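Local coordinates for protein polyphosphate kinase (Porphyromonas gingivalis, PDB 2O8R) that probably catalyses the reversible transfer of the terminal phosphate of ATP onto a growing polyphosphate chain, with magnesium as cofactor, at residues P334-G339 / L361-I366; L325-L330 / K343-H348; V166-K171 / S178-N183; M270-M275 / S297-N302. The protein carries 3 engineered substitutions. One frame throughout, in Å; residues are numbered along the deposited sequence.

Along the chain the four contacts come in the order 3, 4, then 2 and 1, whose segments alternate. Contacts 3 and 4 belong to the middle domain and reach the same six-stranded mixed sheet, with centres about 18 Å apart. Contact 1 and segment 343-348 lie in the first C-terminal domain, of the phospholipase D clan, and segment 325-330 packs against it. Helix 336-342 runs between helix 328-331 and strand 345-349, the centres of contacts 1 and 2 are about 14 Å apart, and Leu336 packs on Leu330. The two pairs stand on opposite sides of the chain's centre, 51 to 66 Å from centre to centre. Contacts 1 and 3 each also touch the second subunit.

Contact 1: residues P334-G339 / L361-I366; sequences PSLMEG and LMEAAI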
loop_
_atom_site.group_PDB
_atom_site.type_symbol
_atom_site.label_atom_id
_atom_site.label_comp_id
_atom_site.label_asym_id
_atom_site.label_seq_id
_atom_site.Cartn_x
_atom_site.Cartn_y
_atom_site.Cartn_z
ATOM N N PRO A 334 -26.804 -20.086 -18.777
ATOM C CA PRO A 334 -26.058 -21.230 -18.233
ATOM C C PRO A 334 -24.642 -20.884 -17.795
ATOM O O PRO A 334 -24.112 -21.503 -16.874
ATOM C CB PRO A 334 -26.010 -22.206 -19.407
ATOM C CG PRO A 334 -26.234 -21.371 -20.611
ATOM C CD PRO A 334 -27.176 -20.300 -20.186
ATOM N N SER A 335 -24.038 -19.910 -18.466
ATOM C CA SER A 335 -22.768 -19.335 -18.050
ATOM C C SER A 335 -22.698 -17.955 -18.664
ATOM O O SER A 335 -23.378 -17.684 -19.660
ATOM C CB SER A 335 -21.595 -20.178 -18.539
ATOM O OG SER A 335 -21.404 -20.013 -19.934
ATOM N N LEU A 336 -21.870 -17.096 -18.074
ATOM C CA LEU A 336 -21.750 -15.711 -18.509
ATOM C C LEU A 336 -21.336 -15.602 -19.964
ATOM O O LEU A 336 -21.922 -14.819 -20.713
ATOM C CB LEU A 336 -20.810 -14.920 -17.603
ATOM C CG LEU A 336 -21.432 -14.593 -16.244
ATOM C CD1 LEU A 336 -20.372 -14.076 -15.317
ATOM C CD2 LEU A 336 -22.606 -13.595 -16.361
HETATM N N MSE A 337 -20.371 -16.416 -20.378
HETATM C CA MSE A 337 -19.930 -16.393 -21.774
HETATM C C MSE A 337 -21.032 -16.823 -22.723
HETATM O O MSE A 337 -21.109 -16.340 -23.853
HETATM C CB MSE A 337 -18.731 -17.291 -21.979
HETATM C CG MSE A 337 -17.585 -16.943 -21.106
HETATM SE SE MSE A 337 -16.226 -18.252 -21.405
HETATM C CE MSE A 337 -15.330 -17.396 -22.906
ATOM N N GLU A 338 -21.882 -17.733 -22.259
ATOM C CA GLU A 338 -23.025 -18.143 -23.040
ATOM C C GLU A 338 -23.950 -16.959 -23.228
ATOM O O GLU A 338 -24.392 -16.700 -24.337
ATOM C CB GLU A 338 -23.745 -19.322 -22.388
ATOM C CG GLU A 338 -23.266 -20.683 -22.871
ATOM C CD GLU A 338 -23.966 -21.138 -24.149
ATOM O OE1 GLU A 338 -23.839 -20.464 -25.200
ATOM O OE2 GLU A 338 -24.657 -22.178 -24.102
ATOM N N GLY A 339 -24.203 -16.221 -22.149
ATOM C CA GLY A 339 -25.035 -15.016 -22.197
ATOM C C GLY A 339 -24.604 -14.005 -23.245
ATOM O O GLY A 339 -25.435 -13.539 -24.025
ATOM N N LEU A 361 -13.702 -13.127 -16.931
ATOM C CA LEU A 361 -12.306 -13.537 -16.993
ATOM C C LEU A 361 -12.079 -14.876 -16.308
ATOM O O LEU A 361 -11.340 -15.712 -16.821
ATOM C CB LEU A 361 -11.390 -12.468 -16.404
ATOM C CG LEU A 361 -11.158 -11.279 -17.339
ATOM C CD1 LEU A 361 -10.367 -10.204 -16.630
ATOM C CD2 LEU A 361 -10.458 -11.717 -18.615
HETATM N N MSE A 362 -12.738 -15.092 -15.174
HETATM C CA MSE A 362 -12.599 -16.350 -14.441
HETATM C C MSE A 362 -13.246 -17.521 -15.165
HETATM O O MSE A 362 -12.696 -18.621 -15.168
HETATM C CB MSE A 362 -13.168 -16.230 -13.036
HETATM C CG MSE A 362 -12.306 -15.431 -12.092
HETATM SE SE MSE A 362 -13.122 -15.323 -10.325
HETATM C CE MSE A 362 -14.364 -13.859 -10.549
ATOM N N GLU A 363 -14.406 -17.290 -15.776
ATOM C CA GLU A 363 -15.020 -18.319 -16.615
ATOM C C GLU A 363 -14.025 -18.722 -17.670
ATOM O O GLU A 363 -13.668 -19.895 -17.762
ATOM C CB GLU A 363 -16.331 -17.840 -17.262
ATOM C CG GLU A 363 -17.517 -18.046 -16.346
ATOM C CD GLU A 363 -18.870 -17.850 -17.001
ATOM O OE1 GLU A 363 -18.954 -17.719 -18.245
ATOM O OE2 GLU A 363 -19.867 -17.826 -16.245
ATOM N N ALA A 364 -13.549 -17.728 -18.421
ATOM C CA ALA A 364 -12.580 -17.923 -19.502
ATOM C C ALA A 364 -11.319 -18.648 -19.054
ATOM O O ALA A 364 -10.699 -19.361 -19.844
ATOM C CB ALA A 364 -12.212 -16.586 -20.130
ATOM N N ALA A 365 -10.947 -18.465 -17.790
ATOM C CA ALA A 365 -9.721 -19.049 -17.266
ATOM C C ALA A 365 -9.770 -20.570 -17.338
ATOM O O ALA A 365 -8.856 -21.200 -17.863
ATOM C CB ALA A 365 -9.473 -18.587 -15.843
ATOM N N ILE A 366 -10.860 -21.150 -16.847
ATOM C CA ILE A 366 -10.979 -22.604 -16.780
ATOM C C ILE A 366 -11.770 -23.229 -17.939
ATOM O O ILE A 366 -12.111 -24.413 -17.889
ATOM C CB ILE A 366 -11.558 -23.069 -15.423
ATOM C CG1 ILE A 366 -12.926 -22.442 -15.170
ATOM C CG2 ILE A 366 -10.590 -22.741 -14.288
ATOM C CD1 ILE A 366 -13.776 -23.232 -14.190
#
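Glu363 reaches from helix 355-365 to the first turn of helix 336-342, where its carboxylate takes up two backbone N-H groups. OE2 accepts from Leu336 N at 2.8 Å through its syn lone pair, with an N-H...O angle of 162°. OE1 accepts from Met337 N at 2.9 Å, also on the syn side but with the donor lifted somewhat out of the carboxylate plane. The side chain gets this far because it is extended beyond CG, CD lying anti to CA (chi2 -169°). Its oxygens also rest against carbon: OE2 lies 3.3 Å from Leu336 CB, and OE1 lies 3.3 Å from Met337 CG. Leu336 crosses Glu363 at about a right angle, whereas Met337, a selenomethionine, slides past it in the opposite direction. The bend of Met337 at chi3 (88°) turns its terminal methyl to Ala364, with CE 4.3 Å from Ala364 CB. Strands 370-377 and 442-447 contribute Val370 and Ile445 to the packing around both residues. Ser335 is the N-cap of helix 336-342, its OG accepting from Glu338 N at 3.3 Å. Capping is therefore divided: the helix's own serine serves one amide, and a glutamate from another helix serves two more. A negative group at a helix N-terminus would be expected to gain from the helix dipole, which is consistent with an ionised Glu363.

Contact 2: residues L325-L330 / K343-H348; sequences LLSKHL and KDYLIH
Lys343 and His329 meet first, the lysine carrying its amino group over the imidazole. NZ stands 3.2 Å above the ring plane, over its centre, and CE makes a CH-pi contact 4.0 Å from the centroid of the His329 ring. CG of Lys343 is anti to the backbone N (chi1 -173°), and the chain bends at chi3, which places CE; the side chain crosses that of His329 at about a right angle. Two residues on, Tyr345 forms the centre of the contact. Leu330 CG sits over the middle of one face of its ring, 3.6 Å from the Tyr345 centroid and 14° off the normal: a second, well-centred CH-pi contact. The CD2 branch of Leu330 covers the same ring farther out, 3.7 Å from Tyr345 CZ. His329 CB approaches the edge of the tyrosine ring near its plane, and His329 CD2 lies 3.4 Å from Tyr345 OH. Ser327 OG arrives obliquely, 3.6 Å from Tyr345 CE1, while it serves as the N-cap acceptor for Leu330 N at 3.1 Å. That capping bond ties the serine to the same turn that presents Leu330. Strand 345-349 belongs to the mixed sheet of the first C-terminal domain, whose family is of the phospholipase D clan. It pairs antiparallel with strand 474-481, through backbone bonds of Tyr345 with Met480 and of Ile347 with Thr478. Tyr356 of helix 355-365 packs on both Leu330 and Ile347, while helix 636-651 lies against Leu346 and His348.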
loop_
_atom_site.group_PDB
_atom_site.type_symbol
_atom_site.label_atom_id
_atom_site.label_comp_id
_atom_site.label_asym_id
_atom_site.label_seq_id
_atom_site.Cartn_x
_atom_site.Cartn_y
_atom_site.Cartn_z
ATOM N N LEU A 325 -26.952 -3.085 -8.854
ATOM C CA LEU A 325 -27.797 -3.994 -9.601
ATOM C C LEU A 325 -27.053 -5.087 -10.338
ATOM O O LEU A 325 -25.882 -4.947 -10.666
ATOM C CB LEU A 325 -28.576 -3.204 -10.652
ATOM C CG LEU A 325 -29.389 -2.035 -10.115
ATOM C CD1 LEU A 325 -29.846 -1.142 -11.250
ATOM C CD2 LEU A 325 -30.547 -2.532 -9.278
ATOM N N LEU A 326 -27.768 -6.170 -10.624
ATOM C CA LEU A 326 -27.268 -7.184 -11.530
ATOM C C LEU A 326 -28.150 -7.188 -12.759
ATOM O O LEU A 326 -29.223 -6.582 -12.770
ATOM C CB LEU A 326 -27.304 -8.560 -10.870
ATOM C CG LEU A 326 -26.729 -8.640 -9.459
ATOM C CD1 LEU A 326 -26.873 -10.045 -8.910
ATOM C CD2 LEU A 326 -25.262 -8.227 -9.477
ATOM N N SER A 327 -27.681 -7.863 -13.798
ATOM C CA SER A 327 -28.513 -8.182 -14.938
ATOM C C SER A 327 -29.115 -9.568 -14.683
ATOM O O SER A 327 -28.376 -10.558 -14.633
ATOM C CB SER A 327 -27.662 -8.176 -16.202
ATOM O OG SER A 327 -28.239 -8.941 -17.245
ATOM N N LYS A 328 -30.440 -9.627 -14.505
ATOM C CA LYS A 328 -31.161 -10.896 -14.295
ATOM C C LYS A 328 -30.937 -11.834 -15.473
ATOM O O LYS A 328 -30.654 -13.017 -15.288
ATOM C CB LYS A 328 -32.675 -10.690 -14.096
ATOM C CG LYS A 328 -33.106 -9.521 -13.201
ATOM C CD LYS A 328 -32.651 -9.657 -11.746
ATOM C CE LYS A 328 -33.797 -10.039 -10.818
ATOM N NZ LYS A 328 -34.497 -8.850 -10.259
ATOM N N HIS A 329 -31.048 -11.276 -16.676
ATOM C CA HIS A 329 -30.873 -12.002 -17.925
ATOM C C HIS A 329 -29.539 -12.725 -17.967
ATOM O O HIS A 329 -29.493 -13.953 -18.113
ATOM C CB HIS A 329 -30.945 -11.027 -19.083
ATOM C CG HIS A 329 -31.732 -11.536 -20.240
ATOM N ND1 HIS A 329 -33.060 -11.218 -20.431
ATOM C CD2 HIS A 329 -31.387 -12.354 -21.264
ATOM C CE1 HIS A 329 -33.495 -11.810 -21.529
ATOM N NE2 HIS A 329 -32.500 -12.506 -22.053
ATOM N N LEU A 330 -28.459 -11.961 -17.825
ATOM C CA LEU A 330 -27.118 -12.534 -17.694
ATOM C C LEU A 330 -27.049 -13.601 -16.611
ATOM O O LEU A 330 -26.494 -14.679 -16.835
ATOM C CB LEU A 330 -26.096 -11.454 -17.367
ATOM C CG LEU A 330 -25.124 -11.028 -18.451
ATOM C CD1 LEU A 330 -23.938 -10.419 -17.775
ATOM C CD2 LEU A 330 -24.688 -12.210 -19.285
ATOM N N LYS A 343 -26.374 -12.552 -26.703
ATOM C CA LYS A 343 -26.819 -11.161 -26.734
ATOM C C LYS A 343 -25.749 -10.173 -26.255
ATOM O O LYS A 343 -24.847 -10.534 -25.509
ATOM C CB LYS A 343 -28.070 -11.025 -25.863
ATOM C CG LYS A 343 -28.743 -9.669 -25.922
ATOM C CD LYS A 343 -30.099 -9.662 -25.215
ATOM C CE LYS A 343 -29.990 -10.086 -23.756
ATOM N NZ LYS A 343 -31.131 -9.591 -22.937
ATOM N N ASP A 344 -25.862 -8.926 -26.695
ATOM C CA ASP A 344 -25.033 -7.843 -26.203
ATOM C C ASP A 344 -25.530 -7.360 -24.868
ATOM O O ASP A 344 -26.724 -7.386 -24.591
ATOM C CB ASP A 344 -25.065 -6.654 -27.156
ATOM C CG ASP A 344 -24.318 -6.912 -28.430
ATOM O OD1 ASP A 344 -23.636 -7.960 -28.516
ATOM O OD2 ASP A 344 -24.418 -6.060 -29.340
ATOM N N TYR A 345 -24.602 -6.897 -24.045
ATOM C CA TYR A 345 -24.951 -6.317 -22.767
ATOM C C TYR A 345 -24.287 -4.935 -22.573
ATOM O O TYR A 345 -23.199 -4.656 -23.080
ATOM C CB TYR A 345 -24.638 -7.304 -21.627
ATOM C CG TYR A 345 -25.564 -8.507 -21.585
ATOM C CD1 TYR A 345 -26.676 -8.542 -20.731
ATOM C CD2 TYR A 345 -25.331 -9.611 -22.400
ATOM C CE1 TYR A 345 -27.536 -9.649 -20.706
ATOM C CE2 TYR A 345 -26.174 -10.713 -22.380
ATOM C CZ TYR A 345 -27.266 -10.734 -21.533
ATOM O OH TYR A 345 -28.080 -11.849 -21.546
ATOM N N LEU A 346 -24.978 -4.068 -21.857
ATOM C CA LEU A 346 -24.465 -2.763 -21.517
ATOM C C LEU A 346 -24.423 -2.715 -20.007
ATOM O O LEU A 346 -25.432 -2.949 -19.347
ATOM C CB LEU A 346 -25.438 -1.711 -22.015
ATOM C CG LEU A 346 -24.957 -0.403 -22.600
ATOM C CD1 LEU A 346 -23.842 -0.620 -23.632
ATOM C CD2 LEU A 346 -26.170 0.236 -23.227
ATOM N N ILE A 347 -23.261 -2.434 -19.445
ATOM C CA ILE A 347 -23.160 -2.321 -17.999
ATOM C C ILE A 347 -22.778 -0.905 -17.619
ATOM O O ILE A 347 -21.756 -0.378 -18.059
ATOM C CB ILE A 347 -22.138 -3.298 -17.431
ATOM C CG1 ILE A 347 -22.529 -4.746 -17.762
ATOM C CG2 ILE A 347 -21.939 -3.057 -15.940
ATOM C CD1 ILE A 347 -23.921 -5.157 -17.308
ATOM N N HIS A 348 -23.622 -0.293 -16.807
ATOM C CA HIS A 348 -23.428 1.072 -16.376
ATOM C C HIS A 348 -23.012 1.064 -14.925
ATOM O O HIS A 348 -23.821 0.812 -14.026
ATOM C CB HIS A 348 -24.724 1.860 -16.543
ATOM C CG HIS A 348 -25.303 1.774 -17.919
ATOM N ND1 HIS A 348 -24.778 2.463 -18.991
ATOM C CD2 HIS A 348 -26.364 1.081 -18.398
ATOM C CE1 HIS A 348 -25.487 2.194 -20.071
ATOM N NE2 HIS A 348 -26.455 1.360 -19.738
#

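Contact 3: residues V166-K171 / S178-N183; sequences VRLKEK and SYALLN
The Tyr179 ring and the Arg167 side chain lie side by side and point the same way, with the guanidinium plane turned 51° from the ring. The arginine approaches the ring obliquely through its aliphatic part: CB is 3.5 Å from Tyr179 CE1, and CD is 3.5 Å from Tyr179 OH. CG of Arg167 stands anti to the backbone N (chi1 174°), which starts the chain alongside the ring. Val166 O also nears the ring obliquely, and Tyr282 meets it from outside the hairpin.

Beneath these groups runs the antiparallel ladder of strands 163-169 and 178-183, neighbours in the middle domain's mixed sheet. Val166 with Ala180 and Leu168 with Ser178 are hydrogen-bonded pairs; Arg167 with Tyr179 is the non-hydrogen-bonded pair between them. Val166 N bonds Ala180 O at 2.7 Å, and Leu168 N bonds Ser178 O at 2.8 Å. On the sheet face opposite Arg167 and Tyr179, Leu168 CD1 packs 3.9 Å from Ala180 CB, with Phe221 against both residues. Leu168, Ala180 and Val166 thus make one face largely apolar, with Ser178 at its end, whereas the tyrosine is paired with arginine methylenes, leaving the guanidinium to a cation-pi interaction with Tyr177.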
loop_
_atom_site.group_PDB
_atom_site.type_symbol
_atom_site.label_atom_id
_atom_site.label_comp_id
_atom_site.label_asym_id
_atom_site.label_seq_id
_atom_site.Cartn_x
_atom_site.Cartn_y
_atom_site.Cartn_z
ATOM N N VAL A 166 8.017 29.330 12.922
ATOM C CA VAL A 166 7.899 29.943 14.249
ATOM C C VAL A 166 8.838 31.138 14.377
ATOM O O VAL A 166 10.006 31.050 14.006
ATOM C CB VAL A 166 8.310 28.938 15.363
ATOM C CG1 VAL A 166 8.207 29.571 16.729
ATOM C CG2 VAL A 166 7.472 27.677 15.304
ATOM N N ARG A 167 8.327 32.248 14.902
ATOM C CA ARG A 167 9.146 33.419 15.224
ATOM C C ARG A 167 9.520 33.405 16.702
ATOM O O ARG A 167 8.656 33.252 17.564
ATOM C CB ARG A 167 8.380 34.698 14.911
ATOM C CG ARG A 167 9.081 35.959 15.337
ATOM C CD ARG A 167 8.465 37.165 14.664
ATOM N NE ARG A 167 7.229 37.588 15.306
ATOM C CZ ARG A 167 6.449 38.557 14.841
ATOM N NH1 ARG A 167 6.779 39.197 13.725
ATOM N NH2 ARG A 167 5.336 38.882 15.490
ATOM N N LEU A 168 10.805 33.582 16.993
ATOM C CA LEU A 168 11.293 33.520 18.369
ATOM C C LEU A 168 12.047 34.772 18.843
ATOM O O LEU A 168 12.861 35.333 18.103
ATOM C CB LEU A 168 12.194 32.300 18.526
ATOM C CG LEU A 168 11.567 30.967 18.144
ATOM C CD1 LEU A 168 12.644 29.971 17.733
ATOM C CD2 LEU A 168 10.716 30.423 19.285
ATOM N N LYS A 169 11.775 35.192 20.081
ATOM C CA LYS A 169 12.570 36.219 20.756
ATOM C C LYS A 169 13.163 35.615 22.019
ATOM O O LYS A 169 12.460 34.960 22.783
ATOM C CB LYS A 169 11.720 37.434 21.094
ATOM C CG LYS A 169 12.522 38.698 21.321
ATOM C CD LYS A 169 11.705 39.700 22.113
ATOM C CE LYS A 169 12.587 40.570 22.981
ATOM N NZ LYS A 169 11.873 41.041 24.208
ATOM N N GLU A 170 14.455 35.851 22.239
ATOM C CA GLU A 170 15.254 35.064 23.182
ATOM C C GLU A 170 15.198 35.542 24.639
ATOM O O GLU A 170 14.119 35.700 25.203
ATOM C CB GLU A 170 16.696 35.036 22.691
ATOM C CG GLU A 170 17.428 33.744 22.952
ATOM C CD GLU A 170 18.759 33.709 22.241
ATOM O OE1 GLU A 170 19.638 32.933 22.671
ATOM O OE2 GLU A 170 18.925 34.466 21.257
ATOM N N LYS A 171 16.364 35.742 25.248
ATOM C CA LYS A 171 16.465 36.287 26.603
ATOM C C LYS A 171 16.559 37.808 26.557
ATOM O O LYS A 171 15.877 38.505 27.312
ATOM C CB LYS A 171 17.688 35.710 27.331
ATOM C CG LYS A 171 18.119 36.485 28.585
ATOM C CD LYS A 171 17.090 36.381 29.708
ATOM C CE LYS A 171 17.154 37.577 30.638
ATOM N NZ LYS A 171 15.926 37.661 31.475
ATOM N N SER A 178 14.525 35.622 15.999
ATOM C CA SER A 178 14.953 34.337 15.477
ATOM C C SER A 178 13.793 33.673 14.731
ATOM O O SER A 178 12.627 34.027 14.924
ATOM C CB SER A 178 15.418 33.441 16.617
ATOM O OG SER A 178 16.819 33.542 16.782
ATOM N N TYR A 179 14.107 32.713 13.871
ATOM C CA TYR A 179 13.065 31.994 13.154
ATOM C C TYR A 179 13.345 30.514 13.103
ATOM O O TYR A 179 14.492 30.099 12.991
ATOM C CB TYR A 179 12.880 32.558 11.757
ATOM C CG TYR A 179 12.312 33.937 11.804
ATOM C CD1 TYR A 179 10.962 34.133 12.054
ATOM C CD2 TYR A 179 13.122 35.050 11.644
ATOM C CE1 TYR A 179 10.426 35.390 12.113
ATOM C CE2 TYR A 179 12.595 36.322 11.707
ATOM C CZ TYR A 179 11.242 36.485 11.946
ATOM O OH TYR A 179 10.688 37.746 12.014
ATOM N N ALA A 180 12.287 29.717 13.207
ATOM C CA ALA A 180 12.438 28.272 13.193
ATOM C C ALA A 180 11.394 27.581 12.329
ATOM O O ALA A 180 10.293 28.101 12.081
ATOM C CB ALA A 180 12.417 27.726 14.583
ATOM N N LEU A 181 11.762 26.401 11.861
ATOM C CA LEU A 181 10.891 25.626 11.021
ATOM C C LEU A 181 10.657 24.332 11.734
ATOM O O LEU A 181 11.622 23.684 12.144
ATOM C CB LEU A 181 11.587 25.341 9.694
ATOM C CG LEU A 181 10.790 24.701 8.562
ATOM C CD1 LEU A 181 9.777 25.674 8.001
ATOM C CD2 LEU A 181 11.741 24.280 7.477
ATOM N N LEU A 182 9.396 23.944 11.905
ATOM C CA LEU A 182 9.151 22.542 12.259
ATOM C C LEU A 182 8.087 21.777 11.460
ATOM O O LEU A 182 7.251 22.358 10.750
ATOM C CB LEU A 182 9.054 22.309 13.775
ATOM C CG LEU A 182 8.187 23.183 14.654
ATOM C CD1 LEU A 182 6.758 22.726 14.568
ATOM C CD2 LEU A 182 8.688 23.067 16.064
ATOM N N ASN A 183 8.176 20.454 11.575
ATOM C CA ASN A 183 7.390 19.537 10.777
ATOM C C ASN A 183 6.099 19.197 11.470
ATOM O O ASN A 183 6.046 19.127 12.694
ATOM C CB ASN A 183 8.185 18.252 10.528
ATOM C CG ASN A 183 8.848 17.719 11.784
ATOM O OD1 ASN A 183 9.339 18.478 12.619
ATOM N ND2 ASN A 183 8.863 16.409 11.926
#

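Contact 4: residues M270-M275 / S297-N302; sequences MYDGRM and SGNYVN
Tyr271 and Ser297 are joined by the straightest bond of the contact: Ser297 N donates to Tyr271 O at 2.7 Å with an N-H...O angle of 175°. The next bond runs the other way, Gly273 N to Ser297 O at 2.7 Å, so Ser297 bonds on both sides of Asp272. Alongside, the extended side chain of Met270, a selenomethionine, lays CG and CE against Ser297 OG, CE being 3.2 Å from OG, a plain proximity at this resolution. CE also lies 3.9 Å from Val301 CG1, and a sulfate ion, probably from the crystallisation liquor, is about 3 Å from the Met270 side chain.

This pair of bonds makes Asp272 and Ser297 a parallel beta bridge at one edge of the middle domain's mixed sheet, where strand 294-297 is the last strand within the chain and strand 268-272 lies inside it. Immediately afterwards segment 270-275 leaves the sheet in a type I turn from Asp272 to Met275, closed by Met275 N on Asp272 O at 2.9 Å.

The hold slackens past the bridge. The two bonds to Asp272 OD1 from these segments are both weak: from Asn299 ND2 at 3.4 Å and 125° and, in an Asx turn, from Arg274 N at the same length. The carboxylate and the Asn299 amide lie side by side with planes 69° apart. Arg274, on the exposed side, touches Asn299 merely through CD, 3.9 Å from ND2. Tyr103 of helix 83-112 packs on Asn299.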
loop_
_atom_site.group_PDB
_atom_site.type_symbol
_atom_site.label_atom_id
_atom_site.label_comp_id
_atom_site.label_asym_id
_atom_site.label_seq_id
_atom_site.Cartn_x
_atom_site.Cartn_y
_atom_site.Cartn_z
HETATM N N MSE A 270 2.342 28.831 -0.263
HETATM C CA MSE A 270 1.102 29.273 0.343
HETATM C C MSE A 270 1.292 29.384 1.847
HETATM O O MSE A 270 1.942 28.535 2.456
HETATM C CB MSE A 270 0.024 28.251 0.001
HETATM C CG MSE A 270 -1.373 28.538 0.490
HETATM SE SE MSE A 270 -2.359 26.898 0.167
HETATM C CE MSE A 270 -4.032 27.252 1.116
ATOM N N TYR A 271 0.739 30.432 2.446
ATOM C CA TYR A 271 0.946 30.667 3.872
ATOM C C TYR A 271 -0.218 31.401 4.502
ATOM O O TYR A 271 -0.948 32.124 3.823
ATOM C CB TYR A 271 2.240 31.450 4.117
ATOM C CG TYR A 271 2.270 32.807 3.455
ATOM C CD1 TYR A 271 1.876 33.945 4.147
ATOM C CD2 TYR A 271 2.697 32.952 2.137
ATOM C CE1 TYR A 271 1.900 35.189 3.551
ATOM C CE2 TYR A 271 2.720 34.193 1.524
ATOM C CZ TYR A 271 2.320 35.310 2.236
ATOM O OH TYR A 271 2.343 36.550 1.638
ATOM N N ASP A 272 -0.367 31.207 5.809
ATOM C CA ASP A 272 -1.388 31.859 6.610
ATOM C C ASP A 272 -1.186 33.372 6.579
ATOM O O ASP A 272 -0.164 33.883 7.026
ATOM C CB ASP A 272 -1.341 31.283 8.035
ATOM C CG ASP A 272 -1.793 32.263 9.099
ATOM O OD1 ASP A 272 -2.844 32.923 8.936
ATOM O OD2 ASP A 272 -1.088 32.347 10.125
ATOM N N GLY A 273 -2.184 34.070 6.044
ATOM C CA GLY A 273 -2.109 35.503 5.743
ATOM C C GLY A 273 -1.736 36.470 6.855
ATOM O O GLY A 273 -1.342 37.604 6.581
ATOM N N ARG A 274 -1.849 36.027 8.106
ATOM C CA ARG A 274 -1.412 36.821 9.252
ATOM C C ARG A 274 0.109 36.982 9.272
ATOM O O ARG A 274 0.634 37.735 10.086
ATOM C CB ARG A 274 -1.858 36.172 10.570
ATOM C CG ARG A 274 -3.356 36.103 10.793
ATOM C CD ARG A 274 -3.717 35.104 11.894
ATOM N NE ARG A 274 -3.860 35.726 13.212
ATOM C CZ ARG A 274 -5.019 36.124 13.741
ATOM N NH1 ARG A 274 -6.154 35.972 13.065
ATOM N NH2 ARG A 274 -5.044 36.675 14.952
HETATM N N MSE A 275 0.806 36.273 8.383
HETATM C CA MSE A 275 2.264 36.241 8.384
HETATM C C MSE A 275 2.834 37.530 7.829
HETATM O O MSE A 275 2.482 37.928 6.718
HETATM C CB MSE A 275 2.768 35.080 7.541
HETATM C CG MSE A 275 4.038 34.457 8.057
HETATM SE SE MSE A 275 4.879 33.265 6.772
HETATM C CE MSE A 275 5.780 32.039 7.946
ATOM N N SER A 297 -3.059 32.954 2.319
ATOM C CA SER A 297 -4.369 32.345 2.428
ATOM C C SER A 297 -4.804 32.229 3.882
ATOM O O SER A 297 -4.274 32.913 4.760
ATOM C CB SER A 297 -4.375 30.971 1.770
ATOM O OG SER A 297 -3.618 30.069 2.542
ATOM N N GLY A 298 -5.770 31.347 4.121
ATOM C CA GLY A 298 -6.387 31.197 5.428
ATOM C C GLY A 298 -5.513 30.515 6.453
ATOM O O GLY A 298 -4.324 30.274 6.230
ATOM N N ASN A 299 -6.120 30.190 7.582
ATOM C CA ASN A 299 -5.373 29.770 8.759
ATOM C C ASN A 299 -4.974 28.291 8.796
ATOM O O ASN A 299 -4.083 27.908 9.560
ATOM C CB ASN A 299 -6.169 30.129 10.002
ATOM C CG ASN A 299 -5.306 30.261 11.201
ATOM O OD1 ASN A 299 -5.211 29.339 12.005
ATOM N ND2 ASN A 299 -4.646 31.409 11.335
ATOM N N TYR A 300 -5.646 27.469 7.983
ATOM C CA TYR A 300 -5.291 26.053 7.815
ATOM C C TYR A 300 -5.030 25.737 6.350
ATOM O O TYR A 300 -5.829 26.099 5.489
ATOM C CB TYR A 300 -6.388 25.131 8.357
ATOM C CG TYR A 300 -6.669 25.353 9.813
ATOM C CD1 TYR A 300 -5.884 24.751 10.789
ATOM C CD2 TYR A 300 -7.709 26.189 10.219
ATOM C CE1 TYR A 300 -6.134 24.966 12.145
ATOM C CE2 TYR A 300 -7.964 26.412 11.561
ATOM C CZ TYR A 300 -7.178 25.795 12.520
ATOM O OH TYR A 300 -7.436 26.013 13.850
ATOM N N VAL A 301 -3.906 25.074 6.077
ATOM C CA VAL A 301 -3.533 24.728 4.709
ATOM C C VAL A 301 -3.529 23.218 4.461
ATOM O O VAL A 301 -3.649 22.413 5.391
ATOM C CB VAL A 301 -2.156 25.321 4.307
ATOM C CG1 VAL A 301 -2.155 26.840 4.462
ATOM C CG2 VAL A 301 -1.028 24.694 5.103
ATOM N N ASN A 302 -3.383 22.848 3.196
ATOM C CA ASN A 302 -3.396 21.452 2.775
ATOM C C ASN A 302 -4.701 20.768 3.143
ATOM O O ASN A 302 -4.713 19.643 3.641
ATOM C CB ASN A 302 -2.222 20.695 3.372
ATOM C CG ASN A 302 -1.639 19.708 2.416
ATOM O OD1 ASN A 302 -0.855 20.073 1.536
ATOM N ND2 ASN A 302 -1.998 18.439 2.582
#